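Local coordinates for cellulose biosynthesis protein BcsG (Salmonella typhimurium LT2, PDB 5OLT) that is required for cellulose biosynthesis, this being the zinc-binding extramembrane domain, related to the alkaline phosphatase family, of a membrane protein, at residues Gln143-Gly155 against Phe183-Leu195. Numbering follows the deposited sequence. Where two conformers were deposited one is given.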
ATOM      1  N   GLN A 143      14.231  -4.354  11.370  1.00 13.48           N
ATOM      2  CA  GLN A 143      13.278  -4.840  10.375  1.00 13.10           C
ATOM      3  C   GLN A 143      12.585  -6.093  10.861  1.00 14.90           C
ATOM      4  O   GLN A 143      13.204  -6.990  11.430  1.00 17.63           O
ATOM      5  CB  GLN A 143      14.061  -5.126   9.085  1.00 17.11           C
ATOM      6  CG  GLN A 143      13.243  -5.525   7.874  1.00 21.07           C
ATOM      7  CD  GLN A 143      14.172  -5.770   6.691  1.00 22.84           C
ATOM      8  OE1 GLN A 143      14.543  -6.924   6.385  1.00 29.67           O
ATOM      9  NE2 GLN A 143      14.596  -4.692   6.061  1.00 23.13           N
ATOM     10  N   HIS A 144      11.262  -6.147  10.679  0.80 13.99           N
ATOM     11  CA  HIS A 144      10.481  -7.317  11.068  0.80 12.43           C
ATOM     12  C   HIS A 144       9.554  -7.687   9.930  0.80 11.07           C
ATOM     13  O   HIS A 144       9.016  -6.809   9.239  0.80 12.11           O
ATOM     14  CB  HIS A 144       9.631  -7.087  12.336  0.80 14.12           C
ATOM     15  CG  HIS A 144      10.424  -6.789  13.576  0.80 17.19           C
ATOM     16  ND1 HIS A 144      11.183  -7.741  14.216  0.80 17.86           N
ATOM     17  CD2 HIS A 144      10.496  -5.674  14.345  0.80 19.97           C
ATOM     18  CE1 HIS A 144      11.730  -7.215  15.298  0.80 19.25           C
ATOM     19  NE2 HIS A 144      11.341  -5.956  15.392  0.80 20.92           N
ATOM     20  N   LEU A 145       9.350  -8.984   9.781  1.00 11.76           N
ATOM     21  CA  LEU A 145       8.390  -9.531   8.830  1.00 11.77           C
ATOM     22  C   LEU A 145       7.419 -10.371   9.629  1.00 12.43           C
ATOM     23  O   LEU A 145       7.825 -11.254  10.359  1.00 13.53           O
ATOM     24  CB  LEU A 145       9.149 -10.392   7.835  1.00 12.89           C
ATOM     25  CG  LEU A 145       8.302 -11.173   6.840  1.00 14.38           C
ATOM     26  CD1 LEU A 145       7.489 -10.215   5.957  1.00 15.63           C
ATOM     27  CD2 LEU A 145       9.221 -12.068   6.007  1.00 17.62           C
ATOM     28  N   MET A 146       6.132 -10.104   9.410  0.70 11.23           N
ATOM     29  CA  MET A 146       5.066 -10.719  10.140  0.70 11.43           C
ATOM     30  C   MET A 146       3.992 -11.103   9.153  0.70 10.86           C
ATOM     31  O   MET A 146       3.715 -10.332   8.204  0.70 11.24           O
ATOM     32  CB  MET A 146       4.528  -9.660  11.111  0.70 14.71           C
ATOM     33  CG  MET A 146       3.597 -10.174  12.159  0.70 16.63           C
ATOM     34  SD  MET A 146       3.582  -9.007  13.540  0.70 14.16           S
ATOM     35  CE  MET A 146       2.488  -7.729  12.980  0.70 13.00           C
ATOM     36  N   MET A 147       3.347 -12.256   9.369  0.70 10.20           N
ATOM     37  CA  MET A 147       2.198 -12.622   8.515  0.70 10.47           C
ATOM     38  C   MET A 147       1.154 -13.314   9.359  0.70  9.98           C
ATOM     39  O   MET A 147       1.474 -13.878  10.434  0.70 11.75           O
ATOM     40  CB  MET A 147       2.615 -13.554   7.359  0.70 11.29           C
ATOM     41  CG  MET A 147       3.628 -12.933   6.414  0.70 12.01           C
ATOM     42  SD  MET A 147       3.883 -13.877   4.908  0.70 13.21           S
ATOM     43  CE  MET A 147       5.191 -12.880   4.163  0.70 16.15           C
ATOM     44  N   ASP A 148      -0.092 -13.312   8.882  1.00 10.26           N
ATOM     45  CA  ASP A 148      -1.111 -14.133   9.532  1.00  9.82           C
ATOM     46  C   ASP A 148      -1.269 -15.479   8.809  1.00 10.37           C
ATOM     47  O   ASP A 148      -2.256 -16.176   8.991  1.00 10.92           O
ATOM     48  CB  ASP A 148      -2.432 -13.381   9.703  1.00 10.01           C
ATOM     49  CG  ASP A 148      -3.084 -13.017   8.401  1.00 10.62           C
ATOM     50  OD1 ASP A 148      -2.665 -13.494   7.340  1.00 11.03           O
ATOM     51  OD2 ASP A 148      -4.074 -12.209   8.447  1.00 11.87           O
ATOM     52  N   HIS A 149      -0.260 -15.848   8.012  1.00 10.30           N
ATOM     53  CA  HIS A 149      -0.287 -17.092   7.263  1.00 10.85           C
ATOM     54  C   HIS A 149       1.152 -17.502   6.998  1.00 11.85           C
ATOM     55  O   HIS A 149       2.080 -16.762   7.317  1.00 12.27           O
ATOM     56  CB  HIS A 149      -1.078 -16.887   5.952  1.00 11.75           C
ATOM     57  CG  HIS A 149      -0.444 -15.920   4.996  1.00 10.47           C
ATOM     58  ND1 HIS A 149      -0.507 -14.542   5.097  1.00 12.26           N
ATOM     59  CD2 HIS A 149       0.295 -16.182   3.891  1.00 10.12           C
ATOM     60  CE1 HIS A 149       0.163 -14.005   4.081  1.00  9.86           C
ATOM     61  NE2 HIS A 149       0.650 -14.985   3.334  1.00 14.86           N
ATOM     62  N   ASN A 150       1.356 -18.688   6.418  1.00 12.27           N
ATOM     63  CA  ASN A 150       2.734 -19.165   6.305  1.00 14.17           C
ATOM     64  C   ASN A 150       3.441 -18.713   5.035  1.00 13.73           C
ATOM     65  O   ASN A 150       4.636 -19.005   4.875  1.00 16.28           O
ATOM     66  CB  ASN A 150       2.805 -20.693   6.490  1.00 16.12           C
ATOM     67  CG  ASN A 150       2.083 -21.458   5.381  1.00 16.18           C
ATOM     68  OD1 ASN A 150       1.886 -20.944   4.277  1.00 16.87           O
ATOM     69  ND2 ASN A 150       1.716 -22.715   5.656  1.00 21.51           N
ATOM     70  N   GLY A 151       2.747 -18.020   4.120  1.00 12.87           N
ATOM     71  CA  GLY A 151       3.423 -17.502   2.902  1.00 13.14           C
ATOM     72  C   GLY A 151       3.814 -18.537   1.860  1.00 14.15           C
ATOM     73  O   GLY A 151       4.483 -18.185   0.897  1.00 15.83           O
ATOM     74  N   GLU A 152       3.384 -19.791   2.023  1.00 15.75           N
ATOM     75  CA  GLU A 152       3.807 -20.839   1.096  1.00 17.21           C
ATOM     76  C   GLU A 152       3.095 -20.743  -0.226  1.00 16.65           C
ATOM     77  O   GLU A 152       3.737 -20.854  -1.281  1.00 19.25           O
ATOM     78  CB  GLU A 152       3.644 -22.226   1.718  1.00 18.81           C
ATOM     79  CG  GLU A 152       4.638 -22.494   2.816  1.00 23.45           C
ATOM     80  CD  GLU A 152       4.448 -23.850   3.496  1.00 31.94           C
ATOM     81  OE1 GLU A 152       3.648 -24.698   3.016  1.00 37.72           O
ATOM     82  OE2 GLU A 152       5.112 -24.059   4.533  1.00 41.44           O
ATOM     83  N   PHE A 153       1.790 -20.478  -0.180  1.00 17.17           N
ATOM     84  CA  PHE A 153       1.004 -20.456  -1.390  1.00 16.52           C
ATOM     85  C   PHE A 153       1.541 -19.416  -2.364  1.00 17.69           C
ATOM     86  O   PHE A 153       1.869 -18.288  -1.962  1.00 17.97           O
ATOM     87  CB  PHE A 153      -0.471 -20.201  -1.116  1.00 17.00           C
ATOM     88  CG  PHE A 153      -1.279 -20.173  -2.376  1.00 23.21           C
ATOM     89  CD1 PHE A 153      -1.661 -21.378  -2.985  1.00 23.63           C
ATOM     90  CD2 PHE A 153      -1.556 -18.960  -3.025  1.00 24.66           C
ATOM     91  CE1 PHE A 153      -2.389 -21.366  -4.172  1.00 25.79           C
ATOM     92  CE2 PHE A 153      -2.270 -18.947  -4.226  1.00 25.84           C
ATOM     93  CZ  PHE A 153      -2.679 -20.151  -4.797  1.00 27.06           C
ATOM     94  N   GLY A 154       1.683 -19.821  -3.629  1.00 19.84           N
ATOM     95  CA  GLY A 154       2.153 -18.926  -4.689  1.00 20.86           C
ATOM     96  C   GLY A 154       3.607 -18.521  -4.555  1.00 18.45           C
ATOM     97  O   GLY A 154       4.068 -17.614  -5.261  1.00 22.89           O
ATOM     98  N   GLY A 155       4.333 -19.149  -3.628  1.00 18.26           N
ATOM     99  CA  GLY A 155       5.725 -18.772  -3.362  1.00 19.09           C
ATOM    100  C   GLY A 155       5.792 -17.346  -2.849  1.00 17.85           C
ATOM    101  O   GLY A 155       6.782 -16.651  -3.077  1.00 18.76           O
ATOM    102  N   PHE A 183      -7.723 -21.209   1.604  1.00 29.57           N
ATOM    103  CA  PHE A 183      -8.017 -21.874   0.340  1.00 30.09           C
ATOM    104  C   PHE A 183      -7.017 -23.002   0.011  1.00 30.31           C
ATOM    105  O   PHE A 183      -7.358 -23.895  -0.758  1.00 35.28           O
ATOM    106  CB  PHE A 183      -8.042 -20.814  -0.772  1.00 31.56           C
ATOM    107  CG  PHE A 183      -6.792 -19.978  -0.826  1.00 32.18           C
ATOM    108  CD1 PHE A 183      -6.611 -18.889   0.062  1.00 30.50           C
ATOM    109  CD2 PHE A 183      -5.778 -20.283  -1.736  1.00 32.89           C
ATOM    110  CE1 PHE A 183      -5.434 -18.141   0.038  1.00 36.24           C
ATOM    111  CE2 PHE A 183      -4.615 -19.526  -1.775  1.00 34.33           C
ATOM    112  CZ  PHE A 183      -4.442 -18.450  -0.890  1.00 33.26           C
ATOM    113  N   ASP A 184      -5.805 -22.958   0.599  1.00 30.45           N
ATOM    114  CA  ASP A 184      -4.806 -24.054   0.460  1.00 29.35           C
ATOM    115  C   ASP A 184      -4.758 -25.055   1.652  1.00 29.32           C
ATOM    116  O   ASP A 184      -3.939 -25.957   1.665  1.00 29.17           O
ATOM    117  CB  ASP A 184      -3.391 -23.511   0.062  1.00 35.39           C
ATOM    118  CG  ASP A 184      -2.487 -23.152   1.279  1.00 38.52           C
ATOM    119  OD1 ASP A 184      -2.996 -22.991   2.410  1.00 36.06           O
ATOM    120  OD2 ASP A 184      -1.237 -23.039   1.105  1.00 33.40           O
ATOM    121  N   GLY A 185      -5.642 -24.879   2.634  1.00 25.80           N
ATOM    122  CA  GLY A 185      -5.706 -25.764   3.822  1.00 22.15           C
ATOM    123  C   GLY A 185      -4.876 -25.324   5.050  1.00 24.06           C
ATOM    124  O   GLY A 185      -5.015 -25.865   6.168  1.00 26.16           O
ATOM    125  N   SER A 186      -4.008 -24.348   4.854  1.00 21.83           N
ATOM    126  CA  SER A 186      -3.162 -23.904   5.927  1.00 17.64           C
ATOM    127  C   SER A 186      -3.862 -22.806   6.751  1.00 14.53           C
ATOM    128  O   SER A 186      -4.883 -22.243   6.337  1.00 17.34           O
ATOM    129  CB  SER A 186      -1.794 -23.440   5.417  1.00 21.39           C
ATOM    130  OG  SER A 186      -1.954 -22.321   4.595  1.00 23.43           O
ATOM    131  N   PRO A 187      -3.335 -22.531   7.941  1.00 15.16           N
ATOM    132  CA  PRO A 187      -4.053 -21.615   8.813  1.00 14.88           C
ATOM    133  C   PRO A 187      -3.929 -20.157   8.422  1.00 14.74           C
ATOM    134  O   PRO A 187      -2.889 -19.709   7.909  1.00 15.23           O
ATOM    135  CB  PRO A 187      -3.374 -21.806  10.180  1.00 18.38           C
ATOM    136  CG  PRO A 187      -2.659 -23.086  10.105  1.00 23.52           C
ATOM    137  CD  PRO A 187      -2.263 -23.249   8.661  1.00 18.43           C
ATOM    138  N   VAL A 188      -5.002 -19.420   8.677  1.00 13.25           N
ATOM    139  CA  VAL A 188      -4.910 -17.955   8.740  1.00 12.31           C
ATOM    140  C   VAL A 188      -5.107 -17.605  10.209  1.00 10.10           C
ATOM    141  O   VAL A 188      -6.186 -17.891  10.791  1.00 12.02           O
ATOM    142  CB  VAL A 188      -5.960 -17.269   7.853  1.00 13.04           C
ATOM    143  CG1 VAL A 188      -5.709 -15.755   7.908  1.00 14.58           C
ATOM    144  CG2 VAL A 188      -5.861 -17.793   6.424  1.00 14.49           C
ATOM    145  N   TYR A 189      -4.063 -17.074  10.838  1.00 10.45           N
ATOM    146  CA  TYR A 189      -4.116 -16.791  12.256  1.00 11.14           C
ATOM    147  C   TYR A 189      -4.953 -15.549  12.548  1.00 10.43           C
ATOM    148  O   TYR A 189      -5.063 -14.646  11.694  1.00 11.73           O
ATOM    149  CB  TYR A 189      -2.699 -16.583  12.794  1.00 12.45           C
ATOM    150  CG  TYR A 189      -1.878 -17.815  12.585  1.00 12.36           C
ATOM    151  CD1 TYR A 189      -2.182 -18.983  13.291  1.00 15.23           C
ATOM    152  CD2 TYR A 189      -0.818 -17.827  11.669  1.00 13.68           C
ATOM    153  CE1 TYR A 189      -1.467 -20.156  13.073  1.00 15.35           C
ATOM    154  CE2 TYR A 189      -0.081 -19.009  11.452  1.00 14.38           C
ATOM    155  CZ  TYR A 189      -0.414 -20.150  12.166  1.00 15.60           C
ATOM    156  OH  TYR A 189       0.341 -21.292  11.958  1.00 20.68           O
ATOM    157  N   ASP A 190      -5.477 -15.467  13.768  1.00 10.53           N
ATOM    158  CA  ASP A 190      -6.234 -14.304  14.169  1.00 10.62           C
ATOM    159  C   ASP A 190      -5.357 -13.055  14.137  1.00 10.40           C
ATOM    160  O   ASP A 190      -4.266 -13.012  14.758  1.00 11.54           O
ATOM    161  CB  ASP A 190      -6.763 -14.475  15.585  1.00 11.67           C
ATOM    162  CG  ASP A 190      -7.652 -13.352  15.964  1.00 11.74           C
ATOM    163  OD1 ASP A 190      -8.818 -13.332  15.506  1.00 13.95           O
ATOM    164  OD2 ASP A 190      -7.176 -12.462  16.678  1.00 13.86           O
ATOM    165  N   ASP A 191      -5.867 -12.006  13.500  1.00 10.25           N
ATOM    166  CA  ASP A 191      -5.028 -10.814  13.305  1.00 10.51           C
ATOM    167  C   ASP A 191      -4.800 -10.021  14.575  1.00  9.90           C
ATOM    168  O   ASP A 191      -3.710  -9.460  14.769  1.00 10.79           O
ATOM    169  CB  ASP A 191      -5.607  -9.928  12.223  1.00 10.21           C
ATOM    170  CG  ASP A 191      -5.492 -10.598  10.876  1.00 10.40           C
ATOM    171  OD1 ASP A 191      -4.324 -11.016  10.563  1.00 11.73           O
ATOM    172  OD2 ASP A 191      -6.537 -10.800  10.182  1.00 11.86           O
ATOM    173  N   LEU A 192      -5.823  -9.946  15.447  1.00 10.61           N
ATOM    174  CA  LEU A 192      -5.610  -9.256  16.714  1.00 11.11           C
ATOM    175  C   LEU A 192      -4.554  -9.980  17.523  1.00 11.69           C
ATOM    176  O   LEU A 192      -3.739  -9.315  18.182  1.00 13.26           O
ATOM    177  CB  LEU A 192      -6.924  -9.124  17.468  1.00 11.92           C
ATOM    178  CG  LEU A 192      -6.927  -8.324  18.771  1.00 12.91           C
ATOM    179  CD1 LEU A 192      -6.330  -6.931  18.539  1.00 13.56           C
ATOM    180  CD2 LEU A 192      -8.348  -8.278  19.342  1.00 16.05           C
ATOM    181  N   ALA A 193      -4.543 -11.320  17.493  1.00 11.70           N
ATOM    182  CA  ALA A 193      -3.496 -12.071  18.222  1.00 12.61           C
ATOM    183  C   ALA A 193      -2.101 -11.804  17.655  1.00 11.74           C
ATOM    184  O   ALA A 193      -1.147 -11.611  18.413  1.00 13.98           O
ATOM    185  CB  ALA A 193      -3.793 -13.553  18.209  1.00 13.16           C
ATOM    186  N   VAL A 194      -1.984 -11.757  16.319  1.00 11.67           N
ATOM    187  CA  VAL A 194      -0.705 -11.438  15.689  1.00 11.12           C
ATOM    188  C   VAL A 194      -0.252 -10.025  16.109  1.00 11.61           C
ATOM    189  O   VAL A 194       0.918  -9.815  16.445  1.00 12.32           O
ATOM    190  CB  VAL A 194      -0.819 -11.508  14.145  1.00 11.46           C
ATOM    191  CG1 VAL A 194       0.457 -11.014  13.486  1.00 13.57           C
ATOM    192  CG2 VAL A 194      -1.089 -12.938  13.678  1.00 13.09           C
ATOM    193  N   LEU A 195      -1.173  -9.060  16.100  1.00 11.29           N
ATOM    194  CA  LEU A 195      -0.828  -7.664  16.393  1.00 11.00           C
ATOM    195  C   LEU A 195      -0.480  -7.518  17.876  1.00 12.50           C
ATOM    196  O   LEU A 195       0.424  -6.764  18.204  1.00 12.43           O
ATOM    197  CB  LEU A 195      -1.978  -6.722  16.008  1.00 11.17           C
ATOM    198  CG  LEU A 195      -2.090  -6.536  14.496  1.00  9.44           C
ATOM    199  CD1 LEU A 195      -3.499  -6.020  14.156  1.00 12.04           C
ATOM    200  CD2 LEU A 195      -1.010  -5.557  13.998  1.00 11.11           C
TER
HETATM  201  O   HOH W   1      -0.943 -20.346   6.125  1.00 20.65           O
HETATM  202  O   HOH W   2       0.189 -20.939   2.181  1.00 20.86           O
HETATM  203  O   HOH W   3       0.837 -24.398   3.139  1.00 29.08           O
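Asp148 and Tyr189 supply the direct backbone link between the two segments: Tyr189 N donates to Asp148 O (2.7 Å), just past the C-terminal end of strand 142-147, an outermost strand of the large mixed sheet. The CA of Val188 approaches the same oxygen at 3.2 Å in a CA-H...O contact.

Among the carboxylates, Asp148 and Asp191 lie only 2.4 Å apart, OD2 to OD1, with their planes turned by 34°. Asp148 CG sits between its backbone N and carbonyl carbon (chi1 64°), which turns the carboxylate so that OD2 meets Asp191 while OD1 is held by His149 ND1, nearly along the C-O axis, and by Leu217 N.

Apolar side chains pack at both ends of the contact. Next to the acids, the side chains of Met146 and Val194 run past each other in opposite directions, CG to CG1 3.5 Å. At the far end Phe183 drives CE2 over the centre of the Phe153 face, a T-shaped stack with planes at 87°; its own ring also stacks with His220.

Ordered waters bridge polar groups between these two ends. One molecule joins Asn150 N to Ser186 OG and Pro187 O; a second joins Asn150 OD1 and Phe153 N to Asp184 OD2. Asn150 and Asp184 each also form an Asx turn.

The very short oxygen-oxygen distance implies that one of the two buried acids probably keeps a proton, which would relieve their mutual repulsion where the residue after strand 142-147 meets the first turn of helix 191-203.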